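Local coordinates for protein thymidylate synthase A (Bacillus subtilis, PDB 1BKP) that catalyses the reductive methylation of dUMP to dTMP, with 5,10-methylenetetrahydrofolate as methyl donor and reductant, supplying a precursor for DNA synthesis, at residues Thr1-Ile10 / Met47-Thr58. Sequence-based numbering, arbitrary orientation.
Sequences TQFDKQYNSI and MRFDNSEVPILT
Thr58 grips the carboxylate of Asp4 with both its donors: the hydroxyl OG1 gives a 2.7 Å bond to OD2, and the backbone N reaches OD1 at 2.9 Å. Both oxygens are met on their syn sides, which fixes the rotation of the carboxylate; OG1 in turn accepts from the backbone N of Phe239. Next to this pair, Gln2 at the N-cap position of the helix bends its chain at chi2 (-49°) and sends NE2 to Ile56 O, 2.8 Å away and almost straight. At the strand, the Gln6 amide bonds both backbone polar atoms of Arg48: OE1 takes the backbone N through a lone pair, while NE2 donates to Arg48 O at 2.9 Å. The chain's amino terminus, Thr1 N, forms a salt bridge with Glu53 OE1. Between these polar grips sits Phe3; with CG anti to the backbone N (chi1 -179°), its ring is carried in between Leu57 and Met47. Leu57 CD2 lies over one ring face, 3.6 Å from the centroid, while its CD1 covers a face of Tyr7. Met47 SD meets the Phe3 edge at CE1, 3.4 Å away, a Met-aromatic contact. Residues 3-10 of helix 3-17 thus run antiparallel to residues 47-49, held by that strand end and the loop 50-58 leading out of it; strand 39-49 belongs to the mixed sheet of the thymidylate synthase fold.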
ATOM      1  N   THR A   1       5.229  -4.731  23.168  1.00 49.83           N
ATOM      2  CA  THR A   1       5.380  -4.039  21.899  1.00 38.98           C
ATOM      3  C   THR A   1       4.639  -2.774  21.972  1.00 35.26           C
ATOM      4  O   THR A   1       4.004  -2.443  20.987  1.00 40.31           O
ATOM      5  CB  THR A   1       4.739  -4.866  20.766  1.00 33.02           C
ATOM      6  OG1 THR A   1       3.856  -5.738  21.378  1.00 36.72           O
ATOM      7  CG2 THR A   1       5.724  -5.732  20.073  1.00 38.38           C
ATOM      8  N   GLN A   2       4.613  -2.087  23.123  1.00 30.53           N
ATOM      9  CA  GLN A   2       3.890  -0.912  23.185  1.00 24.90           C
ATOM     10  C   GLN A   2       3.841  -0.108  21.853  1.00 21.53           C
ATOM     11  O   GLN A   2       4.813   0.349  21.173  1.00 17.42           O
ATOM     12  CB  GLN A   2       4.162   0.091  24.402  1.00 12.68           C
ATOM     13  CG  GLN A   2       3.045  -0.117  25.679  1.00 26.39           C
ATOM     14  CD  GLN A   2       1.523  -0.170  25.292  1.00 35.33           C
ATOM     15  OE1 GLN A   2       0.735  -0.785  25.999  1.00 48.12           O
ATOM     16  NE2 GLN A   2       1.103   0.593  24.274  1.00 23.06           N
ATOM     17  N   PHE A   3       2.596   0.115  21.588  1.00 18.71           N
ATOM     18  CA  PHE A   3       2.184   1.067  20.625  1.00 16.11           C
ATOM     19  C   PHE A   3       2.645   2.431  21.234  1.00 14.58           C
ATOM     20  O   PHE A   3       3.004   3.295  20.504  1.00 16.46           O
ATOM     21  CB  PHE A   3       0.669   1.006  20.557  1.00 16.33           C
ATOM     22  CG  PHE A   3       0.051   1.957  19.543  1.00 19.73           C
ATOM     23  CD1 PHE A   3       0.812   2.521  18.506  1.00 21.75           C
ATOM     24  CD2 PHE A   3      -1.261   2.322  19.640  1.00 22.67           C
ATOM     25  CE1 PHE A   3       0.246   3.444  17.600  1.00 21.78           C
ATOM     26  CE2 PHE A   3      -1.803   3.275  18.685  1.00 23.12           C
ATOM     27  CZ  PHE A   3      -1.060   3.801  17.714  1.00 21.09           C
ATOM     28  N   ASP A   4       2.650   2.628  22.551  1.00 13.05           N
ATOM     29  CA  ASP A   4       3.045   3.926  23.122  1.00 15.04           C
ATOM     30  C   ASP A   4       4.437   4.224  22.681  1.00 17.17           C
ATOM     31  O   ASP A   4       4.754   5.347  22.374  1.00 18.23           O
ATOM     32  CB  ASP A   4       3.102   3.857  24.654  1.00 17.75           C
ATOM     33  CG  ASP A   4       1.700   3.814  25.310  1.00 18.30           C
ATOM     34  OD1 ASP A   4       0.886   4.651  24.964  1.00 17.78           O
ATOM     35  OD2 ASP A   4       1.502   3.046  26.257  1.00 20.78           O
ATOM     36  N   LYS A   5       5.320   3.232  22.733  1.00 15.04           N
ATOM     37  CA  LYS A   5       6.716   3.489  22.331  1.00 14.63           C
ATOM     38  C   LYS A   5       6.894   3.870  20.879  1.00 16.18           C
ATOM     39  O   LYS A   5       7.547   4.835  20.545  1.00 19.53           O
ATOM     40  CB  LYS A   5       7.577   2.248  22.645  1.00 19.89           C
ATOM     41  CG  LYS A   5       7.685   2.096  24.168  1.00 41.52           C
ATOM     42  CD  LYS A   5       8.690   1.074  24.614  1.00 45.39           C
ATOM     43  CE  LYS A   5       8.576   0.916  26.105  1.00 46.26           C
ATOM     44  NZ  LYS A   5       8.732   2.276  26.713  1.00 49.45           N
ATOM     45  N   GLN A   6       6.228   3.115  20.010  1.00 14.89           N
ATOM     46  CA  GLN A   6       6.327   3.375  18.595  1.00 16.73           C
ATOM     47  C   GLN A   6       5.643   4.620  18.226  1.00 16.59           C
ATOM     48  O   GLN A   6       6.135   5.351  17.357  1.00 14.62           O
ATOM     49  CB  GLN A   6       5.759   2.176  17.796  1.00 17.84           C
ATOM     50  CG  GLN A   6       6.670   0.948  17.963  1.00 16.01           C
ATOM     51  CD  GLN A   6       6.232  -0.195  17.002  1.00 17.83           C
ATOM     52  OE1 GLN A   6       6.113   0.024  15.807  1.00 15.14           O
ATOM     53  NE2 GLN A   6       5.924  -1.336  17.533  1.00 21.00           N
ATOM     54  N   TYR A   7       4.489   4.873  18.857  1.00 16.64           N
ATOM     55  CA  TYR A   7       3.734   6.112  18.496  1.00 17.91           C
ATOM     56  C   TYR A   7       4.544   7.401  18.870  1.00 15.64           C
ATOM     57  O   TYR A   7       4.705   8.337  18.062  1.00 15.77           O
ATOM     58  CB  TYR A   7       2.381   6.057  19.230  1.00 17.35           C
ATOM     59  CG  TYR A   7       1.534   7.284  19.094  1.00 15.19           C
ATOM     60  CD1 TYR A   7       0.722   7.430  17.989  1.00 14.94           C
ATOM     61  CD2 TYR A   7       1.470   8.219  20.099  1.00 14.42           C
ATOM     62  CE1 TYR A   7      -0.179   8.495  17.836  1.00 14.52           C
ATOM     63  CE2 TYR A   7       0.563   9.298  19.994  1.00 10.99           C
ATOM     64  CZ  TYR A   7      -0.256   9.447  18.865  1.00 17.85           C
ATOM     65  OH  TYR A   7      -1.093  10.545  18.667  1.00 18.64           O
ATOM     66  N   ASN A   8       5.108   7.376  20.082  1.00 13.36           N
ATOM     67  CA  ASN A   8       5.874   8.456  20.596  1.00 15.55           C
ATOM     68  C   ASN A   8       7.079   8.716  19.709  1.00 20.33           C
ATOM     69  O   ASN A   8       7.506   9.863  19.582  1.00 20.90           O
ATOM     70  CB  ASN A   8       6.356   8.163  22.002  1.00 20.22           C
ATOM     71  CG  ASN A   8       5.291   8.302  23.111  1.00 16.04           C
ATOM     72  OD1 ASN A   8       5.602   8.030  24.287  1.00 20.40           O
ATOM     73  ND2 ASN A   8       4.081   8.566  22.770  1.00 14.35           N
ATOM     74  N   SER A   9       7.694   7.652  19.148  1.00 18.88           N
ATOM     75  CA  SER A   9       8.863   7.814  18.242  1.00 19.24           C
ATOM     76  C   SER A   9       8.458   8.519  16.971  1.00 17.33           C
ATOM     77  O   SER A   9       9.170   9.422  16.528  1.00 16.86           O
ATOM     78  CB  SER A   9       9.527   6.473  17.829  1.00 25.68           C
ATOM     79  OG  SER A   9      10.137   5.973  19.008  1.00 37.43           O
ATOM     80  N   ILE A  10       7.332   8.128  16.385  1.00 15.99           N
ATOM     81  CA  ILE A  10       6.853   8.813  15.174  1.00 17.81           C
ATOM     82  C   ILE A  10       6.512  10.249  15.440  1.00 19.63           C
ATOM     83  O   ILE A  10       6.912  11.184  14.685  1.00 19.75           O
ATOM     84  CB  ILE A  10       5.657   8.092  14.571  1.00 17.37           C
ATOM     85  CG1 ILE A  10       6.156   6.667  14.132  1.00 24.89           C
ATOM     86  CG2 ILE A  10       5.041   8.885  13.378  1.00 14.66           C
ATOM     87  CD1 ILE A  10       5.067   5.733  13.606  1.00 20.05           C
ATOM     88  N   MET A  47       4.446   0.884  11.606  1.00 17.43           N
ATOM     89  CA  MET A  47       4.469   0.330  12.968  1.00 18.72           C
ATOM     90  C   MET A  47       4.215  -1.149  12.772  1.00 16.29           C
ATOM     91  O   MET A  47       3.396  -1.502  11.880  1.00 14.04           O
ATOM     92  CB  MET A  47       3.368   0.982  13.851  1.00 20.44           C
ATOM     93  CG  MET A  47       3.727   2.458  14.115  1.00 24.81           C
ATOM     94  SD  MET A  47       2.389   3.300  15.026  1.00 29.24           S
ATOM     95  CE  MET A  47       1.225   3.342  13.877  1.00 27.47           C
ATOM     96  N   ARG A  48       4.926  -1.990  13.560  1.00 14.74           N
ATOM     97  CA  ARG A  48       4.749  -3.462  13.452  1.00 15.96           C
ATOM     98  C   ARG A  48       4.618  -3.990  14.868  1.00 16.79           C
ATOM     99  O   ARG A  48       5.385  -3.563  15.745  1.00 16.08           O
ATOM    100  CB  ARG A  48       5.989  -4.141  12.875  1.00 12.48           C
ATOM    101  CG  ARG A  48       6.461  -3.601  11.587  1.00 25.29           C
ATOM    102  CD  ARG A  48       7.674  -4.410  11.116  1.00 29.02           C
ATOM    103  NE  ARG A  48       7.493  -5.787  10.618  1.00 32.33           N
ATOM    104  CZ  ARG A  48       7.692  -6.121   9.322  1.00 29.50           C
ATOM    105  NH1 ARG A  48       7.860  -5.182   8.388  1.00 19.86           N
ATOM    106  NH2 ARG A  48       7.625  -7.371   8.934  1.00 19.01           N
ATOM    107  N   PHE A  49       3.747  -4.967  15.043  1.00 16.85           N
ATOM    108  CA  PHE A  49       3.499  -5.558  16.358  1.00 16.73           C
ATOM    109  C   PHE A  49       3.460  -7.079  16.183  1.00 16.69           C
ATOM    110  O   PHE A  49       2.925  -7.623  15.177  1.00 15.89           O
ATOM    111  CB  PHE A  49       2.148  -5.060  16.872  1.00 15.38           C
ATOM    112  CG  PHE A  49       2.056  -3.587  16.899  1.00 16.25           C
ATOM    113  CD1 PHE A  49       2.515  -2.872  18.014  1.00 14.93           C
ATOM    114  CD2 PHE A  49       1.480  -2.910  15.868  1.00 17.44           C
ATOM    115  CE1 PHE A  49       2.350  -1.538  18.038  1.00 15.08           C
ATOM    116  CE2 PHE A  49       1.330  -1.560  15.926  1.00 17.93           C
ATOM    117  CZ  PHE A  49       1.745  -0.889  16.981  1.00 15.66           C
ATOM    118  N   ASP A  50       3.893  -7.754  17.227  1.00 16.25           N
ATOM    119  CA  ASP A  50       3.955  -9.202  17.141  1.00 17.13           C
ATOM    120  C   ASP A  50       2.698  -9.849  17.750  1.00 20.28           C
ATOM    121  O   ASP A  50       2.522 -11.078  17.798  1.00 22.59           O
ATOM    122  CB  ASP A  50       5.252  -9.683  17.806  1.00 16.55           C
ATOM    123  CG  ASP A  50       5.323  -9.376  19.293  1.00 19.46           C
ATOM    124  OD1 ASP A  50       4.407  -8.795  19.875  1.00 20.89           O
ATOM    125  OD2 ASP A  50       6.326  -9.767  19.899  1.00 25.32           O
ATOM    126  N   ASN A  51       1.776  -9.000  18.175  1.00 18.50           N
ATOM    127  CA  ASN A  51       0.539  -9.448  18.770  1.00 19.11           C
ATOM    128  C   ASN A  51       0.630 -10.069  20.167  1.00 19.49           C
ATOM    129  O   ASN A  51      -0.330 -10.724  20.647  1.00 20.86           O
ATOM    130  CB  ASN A  51      -0.288 -10.325  17.783  1.00 14.55           C
ATOM    131  CG  ASN A  51      -1.280  -9.470  16.976  1.00 20.51           C
ATOM    132  OD1 ASN A  51      -1.958  -8.627  17.559  1.00 19.69           O
ATOM    133  ND2 ASN A  51      -1.322  -9.653  15.616  1.00 19.85           N
ATOM    134  N   SER A  52       1.738  -9.816  20.853  1.00 17.05           N
ATOM    135  CA  SER A  52       1.887 -10.345  22.216  1.00 19.33           C
ATOM    136  C   SER A  52       1.050  -9.448  23.119  1.00 24.50           C
ATOM    137  O   SER A  52       0.699  -9.810  24.208  1.00 26.86           O
ATOM    138  CB  SER A  52       3.333 -10.379  22.626  1.00 16.13           C
ATOM    139  OG  SER A  52       3.931  -9.101  22.469  1.00 24.21           O
ATOM    140  N   GLU A  53       0.718  -8.250  22.649  1.00 22.29           N
ATOM    141  CA  GLU A  53      -0.183  -7.364  23.403  1.00 22.62           C
ATOM    142  C   GLU A  53      -1.059  -6.590  22.405  1.00 23.62           C
ATOM    143  O   GLU A  53      -0.742  -6.514  21.200  1.00 23.09           O
ATOM    144  CB  GLU A  53       0.612  -6.386  24.300  1.00 22.29           C
ATOM    145  CG  GLU A  53       1.585  -5.633  23.655  1.00 24.76           C
ATOM    146  CD  GLU A  53       2.422  -4.747  24.645  1.00 29.89           C
ATOM    147  OE1 GLU A  53       3.090  -5.277  25.508  1.00 35.85           O
ATOM    148  OE2 GLU A  53       2.451  -3.520  24.496  1.00 30.17           O
ATOM    149  N   VAL A  54      -2.166  -6.047  22.907  1.00 23.01           N
ATOM    150  CA  VAL A  54      -3.119  -5.278  22.110  1.00 21.63           C
ATOM    151  C   VAL A  54      -2.476  -3.916  21.808  1.00 19.25           C
ATOM    152  O   VAL A  54      -1.942  -3.321  22.694  1.00 20.24           O
ATOM    153  CB  VAL A  54      -4.398  -5.081  22.949  1.00 23.83           C
ATOM    154  CG1 VAL A  54      -5.285  -4.041  22.334  1.00 23.92           C
ATOM    155  CG2 VAL A  54      -5.174  -6.415  22.908  1.00 25.52           C
ATOM    156  N   PRO A  55      -2.392  -3.495  20.521  1.00 15.59           N
ATOM    157  CA  PRO A  55      -1.786  -2.199  20.281  1.00 15.06           C
ATOM    158  C   PRO A  55      -2.767  -1.079  20.678  1.00 13.81           C
ATOM    159  O   PRO A  55      -3.685  -0.797  19.948  1.00 15.15           O
ATOM    160  CB  PRO A  55      -1.483  -2.203  18.747  1.00 13.87           C
ATOM    161  CG  PRO A  55      -2.467  -3.145  18.198  1.00 13.84           C
ATOM    162  CD  PRO A  55      -2.645  -4.243  19.263  1.00 13.19           C
ATOM    163  N   ILE A  56      -2.583  -0.488  21.860  1.00 12.72           N
ATOM    164  CA  ILE A  56      -3.468   0.574  22.283  1.00 13.22           C
ATOM    165  C   ILE A  56      -2.661   1.498  23.141  1.00 13.29           C
ATOM    166  O   ILE A  56      -1.592   1.114  23.716  1.00 14.99           O
ATOM    167  CB  ILE A  56      -4.704  -0.001  23.024  1.00 14.49           C
ATOM    168  CG1 ILE A  56      -5.804   1.062  23.197  1.00 21.97           C
ATOM    169  CG2 ILE A  56      -4.326  -0.631  24.383  1.00 10.98           C
ATOM    170  CD1 ILE A  56      -7.175   0.429  23.557  1.00 26.67           C
ATOM    171  N   LEU A  57      -2.945   2.794  22.958  1.00 14.16           N
ATOM    172  CA  LEU A  57      -2.197   3.778  23.744  1.00 16.58           C
ATOM    173  C   LEU A  57      -2.609   3.765  25.210  1.00 14.91           C
ATOM    174  O   LEU A  57      -3.795   3.535  25.498  1.00 15.33           O
ATOM    175  CB  LEU A  57      -2.492   5.202  23.277  1.00 18.18           C
ATOM    176  CG  LEU A  57      -2.012   5.626  21.866  1.00 24.12           C
ATOM    177  CD1 LEU A  57      -2.038   7.194  21.816  1.00 23.26           C
ATOM    178  CD2 LEU A  57      -0.573   4.983  21.604  1.00 22.25           C
ATOM    179  N   THR A  58      -1.659   4.039  26.118  1.00 15.18           N
ATOM    180  CA  THR A  58      -2.056   4.200  27.522  1.00 15.01           C
ATOM    181  C   THR A  58      -1.840   5.674  27.988  1.00 17.56           C
ATOM    182  O   THR A  58      -2.195   6.054  29.124  1.00 18.04           O
ATOM    183  CB  THR A  58      -1.371   3.279  28.415  1.00  8.96           C
ATOM    184  OG1 THR A  58       0.037   3.569  28.454  1.00 11.99           O
ATOM    185  CG2 THR A  58      -1.708   1.775  28.014  1.00 18.65           C
TER
HETATM  186  O   HOH W   1       1.691  -6.601  19.864  1.00 18.50           O
HETATM  187  O   HOH W   2       0.788  -2.410  22.339  1.00 25.42           O